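Local structure of extracellular solute-binding protein (Conexibacter woesei, 4P98) at residues S302-A306 with S307-R311; G150-P154 with F155-T159; E43-K46 with A47-A50; Y255-Q258 with I259-G262. The protein probably captures a small solute outside the cell membrane and hands it to an ABC transporter, as expected of a BMP-family (PnrA-like) lipoprotein. All coordinates share one frame; numbering follows the deposited sequence.

Contact 1: residues S302-A306 with S307-R311; sequences SERLA and SGELR
The guanidinium of Arg-304 and the carboxylate of Glu-309 are turned 67° against each other, and the two side chains meet at an oblique angle by stem rather than by charge. The setting is the carboxyl-terminal end of helix 294-307, a worked example of a helix terminated by a glycine of positive phi: Gly-308 turns the chain at phi 93°, where a side chain would press on the preceding carbonyl oxygen. Neither flat group stacks on the other. Instead the carboxylate rests against the methylenes of the arginine, OE1 of Glu-309 lying 3.6 Å from CG of Arg-304, while OE2 of Glu-309 stays 5.0 Å from NE of Arg-304, so any attraction between the opposite charges is probably weak and long-range. Regular helical bonds, the last from Ser-307 N to Glu-303 O, precede the turn. Beyond it, the carbonyl oxygen of Arg-304 becomes the main acceptor, taking a nearly straight bond from Leu-310 N (3.1 Å) that arrives from above the carbonyl plane, together with a weak one from Gly-308 N. The reversal lays Leu-310 alongside Leu-305, both side chains pointing the same way, with CD2 of Leu-305 at 3.8 Å from CG of Leu-310. Helix 125-137 touches Arg-304 through Phe-134 and Leu-310 through Tyr-130, and Leu-305 packs on Leu-273 and Leu-312. A water molecule clamps the two leucine backbones together, donating to Leu-305 O at 2.9 Å and to Leu-310 O at 2.7 Å.

Contact 2: residues G150-P154 with F155-T159; sequences GPQLP and FVLAT
Leu-153 occupies the N-cap position of helix 154-170, just after an inverse gamma turn centred on Gln-152, and its carbonyl oxygen accepts an almost linear bond from Leu-157 N at 3.0 Å, the donor lying nearly on the line of the C=O bond. The next helical bond, Ala-158 N to Pro-154 O, follows at 2.9 Å. Side chains fill in around this first turn. Phe-155 holds its ring at chi1 77°, with CG between the backbone N and the carbonyl carbon, which brings the ring beside Leu-153: CD1 of Leu-153 meets CE1 of Phe-155 at 3.9 Å, obliquely to the ring. Val-156 CG2 lies over one ring face, offset toward the rim. The branched end of the same valine straddles the carbonyl oxygen of Pro-151, its CG1 and CG2 each 3.3 Å from Pro-151 O. Farther round the helix, Leu-157 and Gln-152 cross at a slant, CD2 of the leucine touching CB of the glutamine at 3.9 Å. Phe-155 meets the ring of Phe-125 and, with Pro-151 and Leu-153, packs on Phe-184, whereas Gln-152, Val-156 and Leu-157 lean on Tyr-180 of strand 175-180. The turn thus leads from strand 144-149 into helix 154-170, against the neighbouring edge strand of the five-stranded sheet.

Contact 3: residues E43-K46 with A47-A50; sequences ERLK and ADGA
Leu-45 carries the contact with Asp-48 and Ala-50, where the chain leaves helix 34-45 for strand 53-55. Its CB leaves the backbone pointing away from residues 47-50, but chi1 of -166° sets CG anti to the backbone N and places the branch beside Ala-50. CG lies 3.8 Å from Ala-50 CB, and CD2 of Leu-45 reaches that same methyl at 3.8 Å. The other methyl, CD1, turns to Asp-48, whose side chain crosses the leucine at about a right angle with OD2 at 3.8 Å from CD1 of Leu-45. This carboxylate oxygen has its polar partner in Gln-253 NE2 of helix 249-261, a helix whose Tyr-252 and Leu-256 also cover the leucine. The backbone descends in i to i+3 steps: Asp-48 N bonds to Leu-45 O at 2.9 Å and Gly-49 N to Lys-46 O at 3.1 Å, each donor standing above the plane of its carbonyl. A water joins Lys-46 O to Ala-50 O, while Lys-46 NZ forms a salt bridge with Glu-43 OE2 (2.6 Å). Such a run of i to i+3 bonds, left through a glycine of positive phi, serves here as the helix-to-strand turn of a beta-alpha-beta unit, joining the adjacent parallel strands 22-25 and 53-55.

Contact 4: residues Y255-Q258 with I259-G262; sequences YLEQ and IRAG
Ile-259 packs tightly over the carbonyl oxygen of Tyr-255, one turn back along helix 249-261, whereas Glu-257 and Arg-260 meet loosely on the exposed side. On the packed side CG1 of Ile-259 lies 3.3 Å and CD1 of Ile-259 3.4 Å from Tyr-255 O, an atom that also accepts the helical bond from Ile-259 N at 3.0 Å. Both residues touch Leu-78 of strand 78-82. The tyrosine ring touches Asp-119 and Trp-121 of strand 118-123, and its hydroxyl is hydrogen-bonded to Ser-103 OG of strand 101-105. On the exposed side the fit is looser. Arg-260 extends from CG to NE alongside Leu-256, pointing the same way, and its NH1 passes 3.9 Å from CB of Leu-256 before bonding to the carbonyl oxygen of Asp-48. OE2 of Glu-257 lies 4.5 Å from NH1 of Arg-260, beyond a salt bridge, the two planes inclined at 58°. Glu-257 bends at chi2 (-68°), which brings its carboxylate back toward the arginine stem, but any attraction between the opposite charges is probably weak. At the end, Ala-261 N bonds to Glu-257 O at 2.9 Å and more weakly to Gln-258 O, and Gly-262 N bonds to Ile-259 O at 3.3 Å. Gly-262, at phi 76°, leaves the helix in a Schellman motif.

Overall arrangement
Along the chain the order is contact 3, contact 2, contact 4 and contact 1. Contacts 3 and 4 lie at the C-terminal ends of helices 34-45 and 249-261, which pack together near the six-stranded parallel sheet; their centres are about 14 Å apart, and CD1 of Leu-45 meets CD1 of Leu-256 at 3.7 Å. Contact 2 opens helix 154-170 beside the five-stranded parallel sheet, its centre about 34 Å from that of contact 3 and about 37 Å from that of contact 4, across the chain's centre. Contact 1, at the end of helix 294-307, stands about 25 to 31 Å from the other centres. Two separate parallel sheets flanked by helices are consistent with the two-lobed periplasmic-binding-protein fold, in which solute is generally held between the lobes.

Contact 1: residues S302-A306 with S307-R311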
loop_
_atom_site.group_PDB
_atom_site.type_symbol
_atom_site.label_atom_id
_atom_site.label_comp_id
_atom_site.label_asym_id
_atom_site.label_seq_id
_atom_site.Cartn_x
_atom_site.Cartn_y
_atom_site.Cartn_z
ATOM N N SER A 302 13.630 7.315 -6.271
ATOM C CA SER A 302 12.738 6.787 -7.287
ATOM C C SER A 302 13.394 6.841 -8.670
ATOM O O SER A 302 13.291 5.892 -9.456
ATOM C CB SER A 302 11.437 7.580 -7.279
ATOM O OG SER A 302 10.571 7.157 -8.313
ATOM N N GLU A 303 14.091 7.942 -8.937
ATOM C CA GLU A 303 14.779 8.148 -10.229
ATOM C C GLU A 303 15.912 7.132 -10.418
ATOM O O GLU A 303 16.068 6.554 -11.496
ATOM C CB GLU A 303 15.290 9.595 -10.303
ATOM C CG GLU A 303 14.167 10.624 -10.358
ATOM C CD GLU A 303 14.582 12.036 -9.935
ATOM O OE1 GLU A 303 15.791 12.302 -9.761
ATOM O OE2 GLU A 303 13.682 12.893 -9.784
ATOM N N ARG A 304 16.680 6.884 -9.361
ATOM C CA ARG A 304 17.718 5.851 -9.401
ATOM C C ARG A 304 17.149 4.461 -9.669
ATOM O O ARG A 304 17.763 3.656 -10.375
ATOM C CB ARG A 304 18.546 5.839 -8.115
ATOM C CG ARG A 304 19.352 7.115 -7.899
ATOM C CD ARG A 304 20.495 6.919 -6.909
ATOM N NE ARG A 304 20.048 6.509 -5.574
ATOM C CZ ARG A 304 19.492 7.314 -4.665
ATOM N NH1 ARG A 304 19.279 8.604 -4.919
ATOM N NH2 ARG A 304 19.138 6.814 -3.482
ATOM N N LEU A 305 15.977 4.171 -9.110
ATOM C CA LEU A 305 15.315 2.897 -9.383
ATOM C C LEU A 305 14.786 2.852 -10.812
ATOM O O LEU A 305 14.888 1.826 -11.495
ATOM C CB LEU A 305 14.181 2.659 -8.377
ATOM C CG LEU A 305 14.722 2.354 -6.977
ATOM C CD1 LEU A 305 13.655 2.535 -5.907
ATOM C CD2 LEU A 305 15.290 0.959 -6.905
ATOM N N ALA A 306 14.217 3.958 -11.270
ATOM C CA ALA A 306 13.691 4.024 -12.643
ATOM C C ALA A 306 14.787 3.750 -13.689
ATOM O O ALA A 306 14.535 3.092 -14.690
ATOM C CB ALA A 306 13.039 5.377 -12.896
ATOM N N SER A 307 15.999 4.240 -13.432
ATOM C CA SER A 307 17.108 4.116 -14.388
ATOM C C SER A 307 17.812 2.769 -14.317
ATOM O O SER A 307 18.427 2.321 -15.297
ATOM C CB SER A 307 18.124 5.215 -14.144
ATOM O OG SER A 307 18.812 4.989 -12.931
ATOM N N GLY A 308 17.732 2.128 -13.154
ATOM C CA GLY A 308 18.432 0.875 -12.920
ATOM C C GLY A 308 19.786 1.091 -12.286
ATOM O O GLY A 308 20.508 0.123 -12.063
ATOM N N GLU A 309 20.132 2.354 -12.005
ATOM C CA GLU A 309 21.314 2.693 -11.193
ATOM C C GLU A 309 21.257 1.932 -9.866
ATOM O O GLU A 309 22.249 1.348 -9.418
ATOM C CB GLU A 309 21.385 4.204 -10.922
ATOM C CG GLU A 309 22.721 4.649 -10.329
ATOM C CD GLU A 309 22.760 6.103 -9.893
ATOM O OE1 GLU A 309 21.978 6.921 -10.408
ATOM O OE2 GLU A 309 23.606 6.435 -9.033
ATOM N N LEU A 310 20.088 1.945 -9.242
ATOM C CA LEU A 310 19.842 1.108 -8.070
ATOM C C LEU A 310 18.922 -0.034 -8.466
ATOM O O LEU A 310 17.879 0.190 -9.085
ATOM C CB LEU A 310 19.211 1.931 -6.949
ATOM C CG LEU A 310 18.839 1.163 -5.668
ATOM C CD1 LEU A 310 20.041 0.462 -5.041
ATOM C CD2 LEU A 310 18.223 2.136 -4.692
ATOM N N ARG A 311 19.322 -1.258 -8.135
ATOM C CA ARG A 311 18.463 -2.424 -8.311
ATOM C C ARG A 311 18.288 -3.091 -6.949
ATOM O O ARG A 311 19.250 -3.240 -6.203
ATOM C CB ARG A 311 19.061 -3.395 -9.341
ATOM C CG ARG A 311 19.014 -2.855 -10.769
ATOM C CD ARG A 311 19.755 -3.742 -11.754
ATOM N NE ARG A 311 19.092 -5.031 -11.935
ATOM C CZ ARG A 311 19.573 -6.041 -12.660
ATOM N NH1 ARG A 311 20.740 -5.932 -13.289
ATOM N NH2 ARG A 311 18.881 -7.173 -12.758
HETATM O O HOH W 1 15.894 -0.698 -10.613
#

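Contact 2: residues G150-P154 with F155-T159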
loop_
_atom_site.group_PDB
_atom_site.type_symbol
_atom_site.label_atom_id
_atom_site.label_comp_id
_atom_site.label_asym_id
_atom_site.label_seq_id
_atom_site.Cartn_x
_atom_site.Cartn_y
_atom_site.Cartn_z
ATOM N N GLY A 150 2.975 -7.746 12.234
ATOM C CA GLY A 150 1.999 -8.745 12.683
ATOM C C GLY A 150 2.547 -10.167 12.705
ATOM O O GLY A 150 3.524 -10.431 13.385
ATOM N N PRO A 151 1.929 -11.090 11.946
ATOM C CA PRO A 151 2.403 -12.471 11.873
ATOM C C PRO A 151 3.605 -12.610 10.953
ATOM O O PRO A 151 3.723 -11.853 9.990
ATOM C CB PRO A 151 1.203 -13.220 11.289
ATOM C CG PRO A 151 0.505 -12.204 10.442
ATOM C CD PRO A 151 0.791 -10.846 11.039
ATOM N N GLN A 152 4.481 -13.574 11.232
ATOM C CA GLN A 152 5.693 -13.772 10.434
ATOM C C GLN A 152 5.436 -14.591 9.182
ATOM O O GLN A 152 6.085 -15.605 8.951
ATOM C CB GLN A 152 6.798 -14.413 11.270
ATOM C CG GLN A 152 7.257 -13.528 12.410
ATOM C CD GLN A 152 8.327 -14.195 13.240
ATOM O OE1 GLN A 152 8.084 -14.628 14.357
ATOM N NE2 GLN A 152 9.494 -14.323 12.679
ATOM N N LEU A 153 4.481 -14.128 8.379
ATOM C CA LEU A 153 4.167 -14.721 7.101
ATOM C C LEU A 153 5.180 -14.202 6.094
ATOM O O LEU A 153 5.792 -13.142 6.318
ATOM C CB LEU A 153 2.754 -14.330 6.679
ATOM C CG LEU A 153 1.627 -14.911 7.519
ATOM C CD1 LEU A 153 0.306 -14.326 7.044
ATOM C CD2 LEU A 153 1.619 -16.427 7.424
ATOM N N PRO A 154 5.383 -14.944 4.993
ATOM C CA PRO A 154 6.400 -14.540 4.035
ATOM C C PRO A 154 6.343 -13.070 3.570
ATOM O O PRO A 154 7.380 -12.420 3.551
ATOM C CB PRO A 154 6.189 -15.518 2.869
ATOM C CG PRO A 154 5.628 -16.740 3.511
ATOM C CD PRO A 154 4.737 -16.217 4.602
ATOM N N PHE A 155 5.174 -12.532 3.241
ATOM C CA PHE A 155 5.097 -11.141 2.774
ATOM C C PHE A 155 5.448 -10.139 3.881
ATOM O O PHE A 155 5.988 -9.083 3.595
ATOM C CB PHE A 155 3.734 -10.805 2.123
ATOM C CG PHE A 155 2.595 -10.584 3.097
ATOM C CD1 PHE A 155 1.855 -11.660 3.588
ATOM C CD2 PHE A 155 2.227 -9.300 3.480
ATOM C CE1 PHE A 155 0.802 -11.457 4.469
ATOM C CE2 PHE A 155 1.171 -9.091 4.353
ATOM C CZ PHE A 155 0.463 -10.173 4.850
ATOM N N VAL A 156 5.129 -10.472 5.137
ATOM C CA VAL A 156 5.485 -9.617 6.257
ATOM C C VAL A 156 7.009 -9.621 6.472
ATOM O O VAL A 156 7.629 -8.563 6.604
ATOM C CB VAL A 156 4.749 -10.049 7.546
ATOM C CG1 VAL A 156 5.174 -9.186 8.725
ATOM C CG2 VAL A 156 3.255 -9.958 7.329
ATOM N N LEU A 157 7.609 -10.803 6.483
ATOM C CA LEU A 157 9.073 -10.932 6.612
ATOM C C LEU A 157 9.807 -10.209 5.463
ATOM O O LEU A 157 10.854 -9.577 5.669
ATOM C CB LEU A 157 9.471 -12.404 6.661
ATOM C CG LEU A 157 9.007 -13.220 7.873
ATOM C CD1 LEU A 157 9.378 -14.685 7.716
ATOM C CD2 LEU A 157 9.601 -12.653 9.150
ATOM N N ALA A 158 9.229 -10.267 4.271
ATOM C CA ALA A 158 9.775 -9.536 3.118
ATOM C C ALA A 158 9.696 -8.008 3.320
ATOM O O ALA A 158 10.667 -7.275 3.031
ATOM C CB ALA A 158 9.069 -9.952 1.840
ATOM N N THR A 159 8.562 -7.538 3.838
ATOM C CA THR A 159 8.388 -6.123 4.130
ATOM C C THR A 159 9.470 -5.654 5.102
ATOM O O THR A 159 10.090 -4.601 4.899
ATOM C CB THR A 159 6.993 -5.824 4.722
ATOM O OG1 THR A 159 5.960 -6.267 3.810
ATOM C CG2 THR A 159 6.822 -4.336 4.964
#

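Contact 3: residues E43-K46 with A47-A50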
loop_
_atom_site.group_PDB
_atom_site.type_symbol
_atom_site.label_atom_id
_atom_site.label_comp_id
_atom_site.label_asym_id
_atom_site.label_seq_id
_atom_site.Cartn_x
_atom_site.Cartn_y
_atom_site.Cartn_z
ATOM N N GLU A 43 -12.258 8.151 -5.634
ATOM C CA GLU A 43 -12.778 9.499 -5.392
ATOM C C GLU A 43 -12.145 10.500 -6.357
ATOM O O GLU A 43 -12.846 11.278 -6.983
ATOM C CB GLU A 43 -12.523 9.949 -3.946
ATOM C CG GLU A 43 -13.631 9.587 -2.981
ATOM C CD GLU A 43 -14.957 10.228 -3.365
ATOM O OE1 GLU A 43 -15.087 11.467 -3.255
ATOM O OE2 GLU A 43 -15.866 9.492 -3.786
ATOM N N ARG A 44 -10.825 10.463 -6.478
ATOM C CA ARG A 44 -10.125 11.374 -7.379
ATOM C C ARG A 44 -10.492 11.139 -8.845
ATOM O O ARG A 44 -10.436 12.074 -9.643
ATOM C CB ARG A 44 -8.608 11.289 -7.179
ATOM C CG ARG A 44 -8.154 11.766 -5.807
ATOM C CD ARG A 44 -6.727 11.343 -5.516
ATOM N NE ARG A 44 -5.750 12.183 -6.213
ATOM C CZ ARG A 44 -4.536 11.787 -6.607
ATOM N NH1 ARG A 44 -3.739 12.662 -7.223
ATOM N NH2 ARG A 44 -4.109 10.525 -6.404
ATOM N N LEU A 45 -10.881 9.908 -9.189
ATOM C CA LEU A 45 -11.266 9.555 -10.561
ATOM C C LEU A 45 -12.576 10.211 -11.005
ATOM O O LEU A 45 -12.826 10.338 -12.199
ATOM C CB LEU A 45 -11.385 8.040 -10.701
ATOM C CG LEU A 45 -11.461 7.434 -12.096
ATOM C CD1 LEU A 45 -10.109 7.555 -12.792
ATOM C CD2 LEU A 45 -11.878 5.971 -12.006
ATOM N N LYS A 46 -13.405 10.638 -10.059
ATOM C CA LYS A 46 -14.650 11.349 -10.402
ATOM C C LYS A 46 -14.396 12.588 -11.270
ATOM O O LYS A 46 -15.205 12.927 -12.133
ATOM C CB LYS A 46 -15.418 11.718 -9.138
ATOM C CG LYS A 46 -15.853 10.480 -8.368
ATOM C CD LYS A 46 -16.675 10.788 -7.130
ATOM C CE LYS A 46 -17.096 9.480 -6.477
ATOM N NZ LYS A 46 -17.963 9.723 -5.287
ATOM N N ALA A 47 -13.254 13.236 -11.065
ATOM C CA ALA A 47 -12.862 14.396 -11.875
ATOM C C ALA A 47 -12.529 14.035 -13.323
ATOM O O ALA A 47 -12.515 14.904 -14.181
ATOM C CB ALA A 47 -11.681 15.107 -11.234
ATOM N N ASP A 48 -12.252 12.763 -13.590
ATOM C CA ASP A 48 -12.012 12.292 -14.949
ATOM C C ASP A 48 -13.297 11.787 -15.612
ATOM O O ASP A 48 -13.244 11.207 -16.695
ATOM C CB ASP A 48 -10.948 11.190 -14.946
ATOM C CG ASP A 48 -9.630 11.665 -14.391
ATOM O OD1 ASP A 48 -9.027 12.548 -15.014
ATOM O OD2 ASP A 48 -9.189 11.183 -13.326
ATOM N N GLY A 49 -14.439 12.008 -14.960
ATOM C CA GLY A 49 -15.742 11.667 -15.527
ATOM C C GLY A 49 -16.170 10.243 -15.218
ATOM O O GLY A 49 -16.772 9.570 -16.051
ATOM N N ALA A 50 -15.846 9.772 -14.023
ATOM C CA ALA A 50 -16.271 8.461 -13.595
ATOM C C ALA A 50 -17.398 8.621 -12.594
ATOM O O ALA A 50 -17.324 9.468 -11.703
ATOM C CB ALA A 50 -15.112 7.711 -12.960
HETATM O O HOH W 2 -12.674 13.934 -7.966
HETATM O O HOH W 3 -17.829 12.362 -12.121
#

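Contact 4: residues Y255-Q258 with I259-G262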
loop_
_atom_site.group_PDB
_atom_site.type_symbol
_atom_site.label_atom_id
_atom_site.label_comp_id
_atom_site.label_asym_id
_atom_site.label_seq_id
_atom_site.Cartn_x
_atom_site.Cartn_y
_atom_site.Cartn_z
ATOM N N TYR A 255 -7.278 3.007 -17.297
ATOM C CA TYR A 255 -8.475 2.204 -17.583
ATOM C C TYR A 255 -9.569 2.989 -18.317
ATOM O O TYR A 255 -10.177 2.487 -19.266
ATOM C CB TYR A 255 -9.076 1.635 -16.286
ATOM C CG TYR A 255 -8.244 0.609 -15.538
ATOM C CD1 TYR A 255 -7.227 -0.110 -16.154
ATOM C CD2 TYR A 255 -8.516 0.333 -14.197
ATOM C CE1 TYR A 255 -6.488 -1.052 -15.453
ATOM C CE2 TYR A 255 -7.787 -0.613 -13.497
ATOM C CZ TYR A 255 -6.792 -1.316 -14.121
ATOM O OH TYR A 255 -6.083 -2.257 -13.401
ATOM N N LEU A 256 -9.842 4.208 -17.870
ATOM C CA LEU A 256 -10.864 5.035 -18.531
ATOM C C LEU A 256 -10.450 5.392 -19.955
ATOM O O LEU A 256 -11.259 5.331 -20.889
ATOM C CB LEU A 256 -11.126 6.307 -17.732
ATOM C CG LEU A 256 -11.656 6.186 -16.308
ATOM C CD1 LEU A 256 -12.188 7.533 -15.844
ATOM C CD2 LEU A 256 -12.723 5.116 -16.153
ATOM N N GLU A 257 -9.182 5.747 -20.134
ATOM C CA GLU A 257 -8.671 6.048 -21.477
ATOM C C GLU A 257 -8.744 4.849 -22.418
ATOM O O GLU A 257 -9.104 4.985 -23.594
ATOM C CB GLU A 257 -7.248 6.591 -21.401
ATOM C CG GLU A 257 -7.207 8.055 -20.992
ATOM C CD GLU A 257 -7.801 8.943 -22.077
ATOM O OE1 GLU A 257 -7.164 9.094 -23.147
ATOM O OE2 GLU A 257 -8.919 9.451 -21.882
ATOM N N GLN A 258 -8.407 3.680 -21.900
ATOM C CA GLN A 258 -8.488 2.451 -22.670
ATOM C C GLN A 258 -9.913 2.177 -23.119
ATOM O O GLN A 258 -10.147 1.822 -24.272
ATOM C CB GLN A 258 -7.976 1.273 -21.853
ATOM C CG GLN A 258 -6.480 1.242 -21.677
ATOM C CD GLN A 258 -6.055 0.205 -20.654
ATOM O OE1 GLN A 258 -6.438 -0.969 -20.745
ATOM N NE2 GLN A 258 -5.253 0.626 -19.684
ATOM N N ILE A 259 -10.860 2.333 -22.201
ATOM C CA ILE A 259 -12.271 2.101 -22.518
ATOM C C ILE A 259 -12.730 3.104 -23.579
ATOM O O ILE A 259 -13.382 2.735 -24.541
ATOM C CB ILE A 259 -13.127 2.176 -21.240
ATOM C CG1 ILE A 259 -12.882 0.918 -20.404
ATOM C CG2 ILE A 259 -14.605 2.323 -21.558
ATOM C CD1 ILE A 259 -13.301 1.067 -18.962
ATOM N N ARG A 260 -12.343 4.364 -23.419
ATOM C CA ARG A 260 -12.743 5.402 -24.366
ATOM C C ARG A 260 -12.158 5.185 -25.767
ATOM O O ARG A 260 -12.818 5.491 -26.754
ATOM C CB ARG A 260 -12.410 6.787 -23.803
ATOM C CG ARG A 260 -13.422 7.225 -22.740
ATOM C CD ARG A 260 -12.914 8.320 -21.810
ATOM N NE ARG A 260 -13.965 8.732 -20.871
ATOM C CZ ARG A 260 -13.773 9.315 -19.685
ATOM N NH1 ARG A 260 -12.557 9.581 -19.235
ATOM N NH2 ARG A 260 -14.824 9.634 -18.932
ATOM N N ALA A 261 -10.957 4.620 -25.855
ATOM C CA ALA A 261 -10.298 4.370 -27.145
ATOM C C ALA A 261 -10.592 2.992 -27.722
ATOM O O ALA A 261 -10.220 2.722 -28.850
ATOM C CB ALA A 261 -8.797 4.538 -27.010
ATOM N N GLY A 262 -11.226 2.116 -26.944
ATOM C CA GLY A 262 -11.438 0.744 -27.361
ATOM C C GLY A 262 -10.211 -0.142 -27.268
ATOM O O GLY A 262 -10.124 -1.128 -27.984
#